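Long-range contacts in beta-N-acetylhexosaminidase (Streptomyces plicatus, PDB 5FCZ), which removes terminal N-acetylhexosamine residues from beta-linked glycosides as a family 20 glycoside hydrolase, probably by substrate-assisted catalysis: residues D252-T257 with V330-R335; V248-M253 with G317-H322; K345-W350 with E360-Q365. All coordinates share one frame; numbering follows the deposited sequence.

Interaction 1 (D252-T257 with V330-R335); sequences DMPGHT and VAFMKR. With TNX (1,5-anhydro-2-deoxy-2-(ethanethioylamino)-D-arabino-hex-1-enitol), chain B.
Behind the sugar site of the family 20 catalytic barrel, the loop carrying M253 and P254 packs on F332 and M333 of helix 326-342. P254, after a cis peptide bond, slides past the phenyl ring in the opposite direction: its CB sits over the centre of one face, 3.6 Å from the F332 ring centroid and 13° off the normal, a CH-pi contact. M253 takes the edge of the same ring, the side chains crossing at about a right angle, with M253 CG near the ring plane, 3.8 Å from F332 CE2. Its SD lies 5.1 Å from the F332 centroid, an edge-on Met-aromatic contact. F332 reaches this far because CG stands anti to its backbone N (chi1 179°), sending the ring off the helix. M333 bends at chi2, bringing M333 CE to 3.3 Å from M253 O and 4.0 Å from P254 CD. Within the loop, T257 OG1 donates to P254 O (2.9 Å) from above the carbonyl plane. H256, held by D197 and E320, makes an oblique close approach to the ligand, H256 CE1 to TNX O3 3.1 Å. This is apolar loop-on-helix packing beyond the C-terminal end of a barrel strand, where a TIM barrel keeps its active site.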
loop_
_atom_site.group_PDB
_atom_site.type_symbol
_atom_site.label_atom_id
_atom_site.label_comp_id
_atom_site.label_asym_id
_atom_site.label_seq_id
_atom_site.Cartn_x
_atom_site.Cartn_y
_atom_site.Cartn_z
ATOM N N ASP A 252 -5.037 -9.641 -13.357
ATOM C CA ASP A 252 -4.110 -9.358 -14.441
ATOM C C ASP A 252 -4.599 -9.997 -15.731
ATOM O O ASP A 252 -4.930 -11.182 -15.764
ATOM C CB ASP A 252 -2.727 -9.870 -14.091
ATOM C CG ASP A 252 -1.644 -9.136 -14.842
ATOM O OD1 ASP A 252 -1.939 -8.571 -15.929
ATOM O OD2 ASP A 252 -0.505 -9.147 -14.324
ATOM N N MET A 253 -4.673 -9.199 -16.780
ATOM C CA MET A 253 -5.047 -9.697 -18.099
ATOM C C MET A 253 -4.459 -8.834 -19.248
ATOM O O MET A 253 -4.270 -7.639 -19.069
ATOM C CB MET A 253 -6.554 -9.736 -18.206
ATOM C CG MET A 253 -7.199 -8.401 -18.073
ATOM S SD MET A 253 -8.998 -8.484 -18.047
ATOM C CE MET A 253 -9.296 -9.229 -16.433
ATOM N N PRO A 254 -4.228 -9.417 -20.446
ATOM C CA PRO A 254 -4.551 -10.781 -20.869
ATOM C C PRO A 254 -3.417 -11.737 -20.587
ATOM O O PRO A 254 -3.561 -12.925 -20.859
ATOM C CB PRO A 254 -4.773 -10.626 -22.360
ATOM C CG PRO A 254 -3.739 -9.608 -22.763
ATOM C CD PRO A 254 -3.709 -8.625 -21.584
ATOM N N GLY A 255 -2.290 -11.227 -20.080
ATOM C CA GLY A 255 -1.185 -12.062 -19.660
ATOM C C GLY A 255 -1.234 -12.341 -18.164
ATOM O O GLY A 255 -2.122 -11.877 -17.454
ATOM N N HIS A 256 -0.253 -13.116 -17.690
ATOM C CA HIS A 256 -0.235 -13.581 -16.302
ATOM C C HIS A 256 -1.563 -14.276 -15.941
ATOM O O HIS A 256 -2.141 -14.084 -14.868
ATOM C CB HIS A 256 0.086 -12.403 -15.352
ATOM C CG HIS A 256 1.519 -11.999 -15.381
ATOM N ND1 HIS A 256 2.490 -12.653 -14.655
ATOM C CD2 HIS A 256 2.159 -11.040 -16.091
ATOM C CE1 HIS A 256 3.663 -12.095 -14.906
ATOM N NE2 HIS A 256 3.489 -11.117 -15.775
ATOM N N THR A 257 -2.061 -15.098 -16.854
ATOM C CA THR A 257 -3.410 -15.642 -16.764
ATOM C C THR A 257 -3.427 -17.164 -16.685
ATOM O O THR A 257 -4.498 -17.752 -16.818
ATOM C CB THR A 257 -4.242 -15.191 -17.965
ATOM O OG1 THR A 257 -3.433 -15.263 -19.146
ATOM C CG2 THR A 257 -4.745 -13.779 -17.767
ATOM N N VAL A 330 -3.684 -4.727 -28.197
ATOM C CA VAL A 330 -4.465 -3.506 -28.380
ATOM C C VAL A 330 -5.933 -3.837 -28.564
ATOM O O VAL A 330 -6.807 -3.208 -27.958
ATOM C CB VAL A 330 -3.929 -2.709 -29.574
ATOM C CG1 VAL A 330 -4.811 -1.506 -29.828
ATOM C CG2 VAL A 330 -2.504 -2.288 -29.312
ATOM N N ALA A 331 -6.229 -4.826 -29.419
ATOM C CA ALA A 331 -7.601 -5.305 -29.600
ATOM C C ALA A 331 -8.229 -5.691 -28.266
ATOM O O ALA A 331 -9.280 -5.176 -27.884
ATOM C CB ALA A 331 -7.623 -6.508 -30.554
ATOM N N PHE A 332 -7.586 -6.620 -27.553
ATOM C CA PHE A 332 -8.109 -7.079 -26.277
ATOM C C PHE A 332 -8.422 -5.903 -25.348
ATOM O O PHE A 332 -9.472 -5.873 -24.705
ATOM C CB PHE A 332 -7.104 -8.040 -25.635
ATOM C CG PHE A 332 -7.539 -8.547 -24.287
ATOM C CD1 PHE A 332 -8.367 -9.640 -24.179
ATOM C CD2 PHE A 332 -7.136 -7.915 -23.124
ATOM C CE1 PHE A 332 -8.779 -10.082 -22.946
ATOM C CE2 PHE A 332 -7.550 -8.375 -21.890
ATOM C CZ PHE A 332 -8.364 -9.444 -21.805
ATOM N N MET A 333 -7.539 -4.907 -25.291
ATOM C CA MET A 333 -7.701 -3.829 -24.322
ATOM C C MET A 333 -8.767 -2.854 -24.753
ATOM O O MET A 333 -9.419 -2.236 -23.901
ATOM C CB MET A 333 -6.388 -3.073 -24.114
ATOM C CG MET A 333 -5.377 -3.810 -23.241
ATOM S SD MET A 333 -6.056 -4.243 -21.620
ATOM C CE MET A 333 -4.641 -4.850 -20.734
ATOM N N LYS A 334 -8.914 -2.678 -26.066
ATOM C CA LYS A 334 -10.032 -1.918 -26.595
ATOM C C LYS A 334 -11.352 -2.503 -26.098
ATOM O O LYS A 334 -12.222 -1.766 -25.611
ATOM C CB LYS A 334 -9.924 -1.913 -28.120
ATOM C CG LYS A 334 -11.031 -1.174 -28.883
ATOM C CD LYS A 334 -11.149 0.294 -28.533
ATOM C CE LYS A 334 -10.062 1.164 -29.171
ATOM N NZ LYS A 334 -10.159 2.614 -28.717
ATOM N N ARG A 335 -11.481 -3.841 -26.121
ATOM C CA ARG A 335 -12.731 -4.475 -25.713
ATOM C C ARG A 335 -12.919 -4.489 -24.196
ATOM O O ARG A 335 -14.021 -4.212 -23.736
ATOM C CB ARG A 335 -12.819 -5.892 -26.292
ATOM C CG ARG A 335 -12.499 -5.897 -27.780
ATOM C CD ARG A 335 -13.079 -7.067 -28.568
ATOM N NE ARG A 335 -12.028 -7.925 -29.158
ATOM C CZ ARG A 335 -11.696 -7.973 -30.447
ATOM N NH1 ARG A 335 -12.313 -7.204 -31.333
ATOM N NH2 ARG A 335 -10.742 -8.808 -30.854
HETATM C C1 TNX B . 7.610 -8.471 -13.215
HETATM S S7 TNX B . 6.514 -6.101 -12.222
HETATM C C2 TNX B . 6.311 -8.617 -13.071
HETATM C C3 TNX B . 5.764 -9.532 -11.968
HETATM C C4 TNX B . 6.990 -9.999 -11.146
HETATM C C5 TNX B . 7.944 -8.809 -10.900
HETATM C C6 TNX B . 9.205 -9.310 -10.212
HETATM C C7 TNX B . 5.307 -6.547 -13.282
HETATM C C8 TNX B . 4.142 -5.627 -13.580
HETATM N N2 TNX B . 5.402 -7.770 -13.792
HETATM O O3 TNX B . 5.024 -10.577 -12.527
HETATM O O4 TNX B . 6.531 -10.518 -9.940
HETATM O O5 TNX B . 8.360 -8.161 -12.118
HETATM O O6 TNX B . 9.817 -8.244 -9.538
#

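Interaction 2 (V248-M253 with G317-H322). With TNX (1,5-anhydro-2-deoxy-2-(ethanethioylamino)-D-arabino-hex-1-enitol), chain B.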
loop_
_atom_site.group_PDB
_atom_site.type_symbol
_atom_site.label_atom_id
_atom_site.label_comp_id
_atom_site.label_asym_id
_atom_site.label_seq_id
_atom_site.Cartn_x
_atom_site.Cartn_y
_atom_site.Cartn_z
ATOM N N VAL A 248 -7.634 -1.819 -3.908
ATOM C CA VAL A 248 -7.584 -1.823 -5.373
ATOM C C VAL A 248 -7.268 -3.251 -5.818
ATOM O O VAL A 248 -6.119 -3.702 -5.707
ATOM C CB VAL A 248 -6.546 -0.809 -5.872
ATOM C CG1 VAL A 248 -6.502 -0.750 -7.380
ATOM C CG2 VAL A 248 -6.867 0.550 -5.368
ATOM N N PRO A 249 -8.256 -4.022 -6.253
ATOM C CA PRO A 249 -7.991 -5.398 -6.675
ATOM C C PRO A 249 -7.474 -5.439 -8.109
ATOM O O PRO A 249 -7.822 -4.598 -8.941
ATOM C CB PRO A 249 -9.377 -6.059 -6.570
ATOM C CG PRO A 249 -10.312 -4.912 -6.986
ATOM C CD PRO A 249 -9.689 -3.673 -6.398
ATOM N N GLU A 250 -6.640 -6.440 -8.403
ATOM C CA GLU A 250 -6.101 -6.634 -9.751
ATOM C C GLU A 250 -6.429 -8.030 -10.237
ATOM O O GLU A 250 -6.117 -9.017 -9.558
ATOM C CB GLU A 250 -4.579 -6.447 -9.798
ATOM C CG GLU A 250 -4.006 -6.643 -11.204
ATOM C CD GLU A 250 -2.517 -6.511 -11.280
ATOM O OE1 GLU A 250 -1.918 -5.990 -10.326
ATOM O OE2 GLU A 250 -1.957 -6.939 -12.309
ATOM N N ILE A 251 -7.051 -8.120 -11.405
ATOM C CA ILE A 251 -7.122 -9.384 -12.138
ATOM C C ILE A 251 -6.279 -9.167 -13.386
ATOM O O ILE A 251 -6.736 -8.551 -14.355
ATOM C CB ILE A 251 -8.557 -9.795 -12.482
ATOM C CG1 ILE A 251 -9.405 -9.927 -11.218
ATOM C CG2 ILE A 251 -8.561 -11.118 -13.247
ATOM C CD1 ILE A 251 -8.936 -11.080 -10.216
ATOM N N ASP A 252 -5.037 -9.641 -13.357
ATOM C CA ASP A 252 -4.110 -9.358 -14.441
ATOM C C ASP A 252 -4.599 -9.997 -15.731
ATOM O O ASP A 252 -4.930 -11.182 -15.764
ATOM C CB ASP A 252 -2.727 -9.870 -14.091
ATOM C CG ASP A 252 -1.644 -9.136 -14.842
ATOM O OD1 ASP A 252 -1.939 -8.571 -15.929
ATOM O OD2 ASP A 252 -0.505 -9.147 -14.324
ATOM N N MET A 253 -4.673 -9.199 -16.780
ATOM C CA MET A 253 -5.047 -9.697 -18.099
ATOM C C MET A 253 -4.459 -8.834 -19.248
ATOM O O MET A 253 -4.270 -7.639 -19.069
ATOM C CB MET A 253 -6.554 -9.736 -18.206
ATOM C CG MET A 253 -7.199 -8.401 -18.073
ATOM S SD MET A 253 -8.998 -8.484 -18.047
ATOM C CE MET A 253 -9.296 -9.229 -16.433
ATOM N N GLY A 317 -4.297 -5.072 -14.797
ATOM C CA GLY A 317 -2.954 -5.453 -15.158
ATOM C C GLY A 317 -2.509 -4.999 -16.534
ATOM O O GLY A 317 -2.415 -3.794 -16.803
ATOM N N GLY A 318 -2.230 -5.973 -17.395
ATOM C CA GLY A 318 -1.750 -5.749 -18.741
ATOM C C GLY A 318 -0.248 -5.888 -18.932
ATOM O O GLY A 318 0.241 -5.646 -20.038
ATOM N N ASP A 319 0.490 -6.266 -17.896
ATOM C CA ASP A 319 1.934 -6.394 -17.977
ATOM C C ASP A 319 2.344 -7.715 -18.611
ATOM O O ASP A 319 1.692 -8.747 -18.423
ATOM C CB ASP A 319 2.555 -6.338 -16.583
ATOM C CG ASP A 319 2.059 -7.459 -15.706
ATOM O OD1 ASP A 319 0.797 -7.531 -15.575
ATOM O OD2 ASP A 319 2.911 -8.262 -15.205
ATOM N N GLU A 320 3.455 -7.667 -19.344
ATOM C CA GLU A 320 4.183 -8.845 -19.806
ATOM C C GLU A 320 3.264 -9.836 -20.500
ATOM O O GLU A 320 3.367 -11.054 -20.311
ATOM C CB GLU A 320 4.936 -9.502 -18.654
ATOM C CG GLU A 320 5.884 -8.554 -17.973
ATOM C CD GLU A 320 6.577 -9.202 -16.803
ATOM O OE1 GLU A 320 5.896 -10.008 -16.127
ATOM O OE2 GLU A 320 7.778 -8.905 -16.560
ATOM N N ALA A 321 2.376 -9.306 -21.346
ATOM C CA ALA A 321 1.609 -10.146 -22.274
ATOM C C ALA A 321 2.450 -10.487 -23.516
ATOM O O ALA A 321 2.111 -10.146 -24.647
ATOM C CB ALA A 321 0.305 -9.459 -22.665
ATOM N N HIS A 322 3.554 -11.204 -23.282
ATOM C CA HIS A 322 4.547 -11.474 -24.306
ATOM C C HIS A 322 4.174 -12.646 -25.217
ATOM O O HIS A 322 4.931 -12.951 -26.149
ATOM C CB HIS A 322 5.911 -11.745 -23.660
ATOM C CG HIS A 322 6.461 -10.612 -22.853
ATOM N ND1 HIS A 322 6.313 -9.289 -23.214
ATOM C CD2 HIS A 322 7.208 -10.610 -21.718
ATOM C CE1 HIS A 322 6.920 -8.519 -22.325
ATOM N NE2 HIS A 322 7.483 -9.296 -21.410
HETATM C C1 TNX B . 7.610 -8.471 -13.215
HETATM S S7 TNX B . 6.514 -6.101 -12.222
HETATM C C2 TNX B . 6.311 -8.617 -13.071
HETATM C C3 TNX B . 5.764 -9.532 -11.968
HETATM C C4 TNX B . 6.990 -9.999 -11.146
HETATM C C5 TNX B . 7.944 -8.809 -10.900
HETATM C C6 TNX B . 9.205 -9.310 -10.212
HETATM C C7 TNX B . 5.307 -6.547 -13.282
HETATM C C8 TNX B . 4.142 -5.627 -13.580
HETATM N N2 TNX B . 5.402 -7.770 -13.792
HETATM O O3 TNX B . 5.024 -10.577 -12.527
HETATM O O4 TNX B . 6.531 -10.518 -9.940
HETATM O O5 TNX B . 8.360 -8.161 -12.118
HETATM O O6 TNX B . 9.817 -8.244 -9.538
HETATM O O HOH W 1 -1.181 -9.046 -18.750
#
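D252 and D319 meet carboxylate to carboxylate, their side chains crossing at about a right angle while the two acid planes stay nearly coplanar, 28° apart. One oxygen of D319, OD1, faces both of its neighbour's: D252 OD2 is 2.4 Å from D319 OD1, an exceptionally short approach, and D252 OD1 is 2.9 Å from it. D252 OD1 has two donors besides: G318 N on the syn side over 3.0 Å, about 30° out of the carboxylate plane, and a water that also donates to D319 O. E250 extends fully beside them; its OE2 takes the indole N-H of W350 and lies 3.4 Å from G317 CA, while OE1 is held by H192 and H194. Glycine suits position 317, where phi is positive and a CB would collide with D252 OD1. The D319 side chain takes the position between its backbone N and carbonyl carbon (chi1 61°), which carries OD2 to the ligand: TNX N2 donates to it over 2.9 Å. This is consistent with D252 serving as a second-shell residue that positions D319 for the thioamide N-H of the ligand, and with the family mechanism in which the substrate's own 2-acetamido group takes part.

Interaction 3 (K345-W350 with E360-Q365); sequences KTVVGW and EGALVQ. With TNX (1,5-anhydro-2-deoxy-2-(ethanethioylamino)-D-arabino-hex-1-enitol), chain B.
Two neighbouring parallel strands of the TIM barrel, 346-350 and 363-366, run alongside each other here and end at the sugar pocket with W350 and Q365. Three backbone bonds join them: L363 N to V347 O at 3.0 Å, G349 N to L363 O at 3.2 Å and Q365 N to G349 O at 2.8 Å. Where they start, V347 CG1 is tight against A362 CB at 3.4 Å, and T346 CG2 reaches L363 CD1 at 3.8 Å. V348, L363, W350 and Q365 project from one face of the sheet, V364 from the other.

At the pocket end the two side chains lie side by side and point the same way, with the Q365 amide 32° from the indole plane. Q365 runs along one face of the indole, CG 3.6 Å from W350 CE3, with OE1 over that face toward the rim. The opposite face receives the ligand: the thioacetyl methyl, TNX C8, sits over the middle of the ring system, 3.6 Å from W350 CD2. With chi1 at -61°, CG stands anti to the carbonyl carbon, and the ring swings out to meet both partners. Its NE1 donates to E250 OE2, while the Q365 amide is pinned by E444, S393 and H315, which fixes its rotation. An alanine in place of W350 is likely to leave the thioacetyl methyl without its aromatic wall, and E250 OE2 without the indole donor. W367 meets the W350 ring edge-to-face. Strand 313-315 pairs with 346-350 on the side away from 363-366, strand 389-392 adjoins 363-366 on its far side, and V347 packs outward on Q337 and V340 of helix 326-342.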
loop_
_atom_site.group_PDB
_atom_site.type_symbol
_atom_site.label_atom_id
_atom_site.label_comp_id
_atom_site.label_asym_id
_atom_site.label_seq_id
_atom_site.Cartn_x
_atom_site.Cartn_y
_atom_site.Cartn_z
ATOM N N LYS A 345 -16.530 1.448 -12.246
ATOM C CA LYS A 345 -15.207 1.666 -11.677
ATOM C C LYS A 345 -14.279 2.366 -12.662
ATOM O O LYS A 345 -14.558 2.469 -13.861
ATOM C CB LYS A 345 -14.611 0.332 -11.219
ATOM C CG LYS A 345 -15.568 -0.451 -10.296
ATOM C CD LYS A 345 -15.827 0.337 -9.046
ATOM C CE LYS A 345 -16.776 -0.348 -8.132
ATOM N NZ LYS A 345 -16.900 0.409 -6.903
ATOM N N THR A 346 -13.182 2.881 -12.107
ATOM C CA THR A 346 -12.099 3.486 -12.868
ATOM C C THR A 346 -11.023 2.438 -13.176
ATOM O O THR A 346 -10.598 1.700 -12.290
ATOM C CB THR A 346 -11.534 4.664 -12.075
ATOM O OG1 THR A 346 -12.540 5.666 -11.974
ATOM C CG2 THR A 346 -10.280 5.272 -12.723
ATOM N N VAL A 347 -10.578 2.362 -14.438
ATOM C CA VAL A 347 -9.615 1.327 -14.796
ATOM C C VAL A 347 -8.205 1.779 -14.435
ATOM O O VAL A 347 -7.846 2.961 -14.543
ATOM C CB VAL A 347 -9.738 0.921 -16.286
ATOM C CG1 VAL A 347 -9.609 2.064 -17.175
ATOM C CG2 VAL A 347 -8.666 -0.110 -16.671
ATOM N N VAL A 348 -7.430 0.827 -13.915
ATOM C CA VAL A 348 -6.000 0.956 -13.696
ATOM C C VAL A 348 -5.338 -0.188 -14.454
ATOM O O VAL A 348 -5.852 -1.314 -14.461
ATOM C CB VAL A 348 -5.635 0.910 -12.192
ATOM C CG1 VAL A 348 -4.134 1.204 -11.969
ATOM C CG2 VAL A 348 -6.484 1.881 -11.396
ATOM N N GLY A 349 -4.213 0.110 -15.105
ATOM C CA GLY A 349 -3.402 -0.904 -15.735
ATOM C C GLY A 349 -1.938 -0.576 -15.537
ATOM O O GLY A 349 -1.570 0.567 -15.289
ATOM N N TRP A 350 -1.107 -1.598 -15.648
ATOM C CA TRP A 350 0.320 -1.354 -15.754
ATOM C C TRP A 350 0.573 -0.524 -17.017
ATOM O O TRP A 350 -0.281 -0.441 -17.894
ATOM C CB TRP A 350 1.078 -2.688 -15.762
ATOM C CG TRP A 350 0.879 -3.519 -14.505
ATOM C CD1 TRP A 350 0.125 -4.671 -14.367
ATOM C CD2 TRP A 350 1.454 -3.271 -13.213
ATOM N NE1 TRP A 350 0.203 -5.139 -13.070
ATOM C CE2 TRP A 350 1.004 -4.297 -12.341
ATOM C CE3 TRP A 350 2.304 -2.284 -12.709
ATOM C CZ2 TRP A 350 1.383 -4.354 -10.996
ATOM C CZ3 TRP A 350 2.675 -2.338 -11.375
ATOM C CH2 TRP A 350 2.214 -3.361 -10.532
ATOM N N GLU A 360 -10.782 7.350 -21.189
ATOM C CA GLU A 360 -10.951 8.508 -20.330
ATOM C C GLU A 360 -11.064 8.067 -18.878
ATOM O O GLU A 360 -11.799 7.134 -18.548
ATOM C CB GLU A 360 -12.198 9.292 -20.756
ATOM C CG GLU A 360 -12.196 10.767 -20.379
ATOM N N GLY A 361 -10.304 8.727 -18.019
ATOM C CA GLY A 361 -10.329 8.467 -16.600
ATOM C C GLY A 361 -9.336 7.431 -16.121
ATOM O O GLY A 361 -9.066 7.373 -14.923
ATOM N N ALA A 362 -8.774 6.634 -17.022
ATOM C CA ALA A 362 -7.870 5.559 -16.642
ATOM C C ALA A 362 -6.573 6.087 -16.031
ATOM O O ALA A 362 -6.129 7.207 -16.313
ATOM C CB ALA A 362 -7.537 4.682 -17.869
ATOM N N LEU A 363 -5.958 5.249 -15.196
ATOM C CA LEU A 363 -4.625 5.474 -14.655
ATOM C C LEU A 363 -3.707 4.369 -15.128
ATOM O O LEU A 363 -4.160 3.256 -15.408
ATOM C CB LEU A 363 -4.610 5.460 -13.132
ATOM C CG LEU A 363 -5.272 6.625 -12.397
ATOM C CD1 LEU A 363 -6.723 6.410 -12.329
ATOM C CD2 LEU A 363 -4.698 6.739 -10.993
ATOM N N VAL A 364 -2.404 4.655 -15.186
ATOM C CA VAL A 364 -1.455 3.594 -15.492
ATOM C C VAL A 364 -0.334 3.639 -14.479
ATOM O O VAL A 364 0.065 4.702 -13.990
ATOM C CB VAL A 364 -0.875 3.662 -16.925
ATOM C CG1 VAL A 364 -1.967 3.434 -17.923
ATOM C CG2 VAL A 364 -0.154 4.986 -17.179
ATOM N N GLN A 365 0.192 2.466 -14.196
ATOM C CA GLN A 365 1.198 2.271 -13.177
ATOM C C GLN A 365 2.501 1.996 -13.894
ATOM O O GLN A 365 2.639 0.973 -14.566
ATOM C CB GLN A 365 0.800 1.122 -12.266
ATOM C CG GLN A 365 1.787 0.937 -11.196
ATOM C CD GLN A 365 1.255 0.106 -10.073
ATOM O OE1 GLN A 365 0.101 -0.372 -10.118
ATOM N NE2 GLN A 365 2.092 -0.085 -9.048
HETATM C C1 TNX B . 7.610 -8.471 -13.215
HETATM S S7 TNX B . 6.514 -6.101 -12.222
HETATM C C2 TNX B . 6.311 -8.617 -13.071
HETATM C C3 TNX B . 5.764 -9.532 -11.968
HETATM C C4 TNX B . 6.990 -9.999 -11.146
HETATM C C5 TNX B . 7.944 -8.809 -10.900
HETATM C C6 TNX B . 9.205 -9.310 -10.212
HETATM C C7 TNX B . 5.307 -6.547 -13.282
HETATM C C8 TNX B . 4.142 -5.627 -13.580
HETATM N N2 TNX B . 5.402 -7.770 -13.792
HETATM O O3 TNX B . 5.024 -10.577 -12.527
HETATM O O4 TNX B . 6.531 -10.518 -9.940
HETATM O O5 TNX B . 8.360 -8.161 -12.118
HETATM O O6 TNX B . 9.817 -8.244 -9.538
#

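In the fold
Interactions 2 and 3 meet TNX through D319 and W350; interaction 1 packs behind them and reaches it through H256 alone. Interactions 1 and 2, with centres about 8 Å apart, share D252 and M253, so the loop that packs on helix 326-342 also brings D252 to D319. They are tied by a probable hydrogen bond from H256 NE2 to E320 OE1, 2.7 Å. Interaction 3 lies about 12 Å from interaction 2, centre to centre, yet is joined to it by two more probable hydrogen bonds: W350 N with G317 O at 2.8 Å, and W350 NE1 with E250 OE2 at 2.9 Å. D319 and W350 thus address the same thioacetamido group, D319 through its N2 and W350 through its methyl C8.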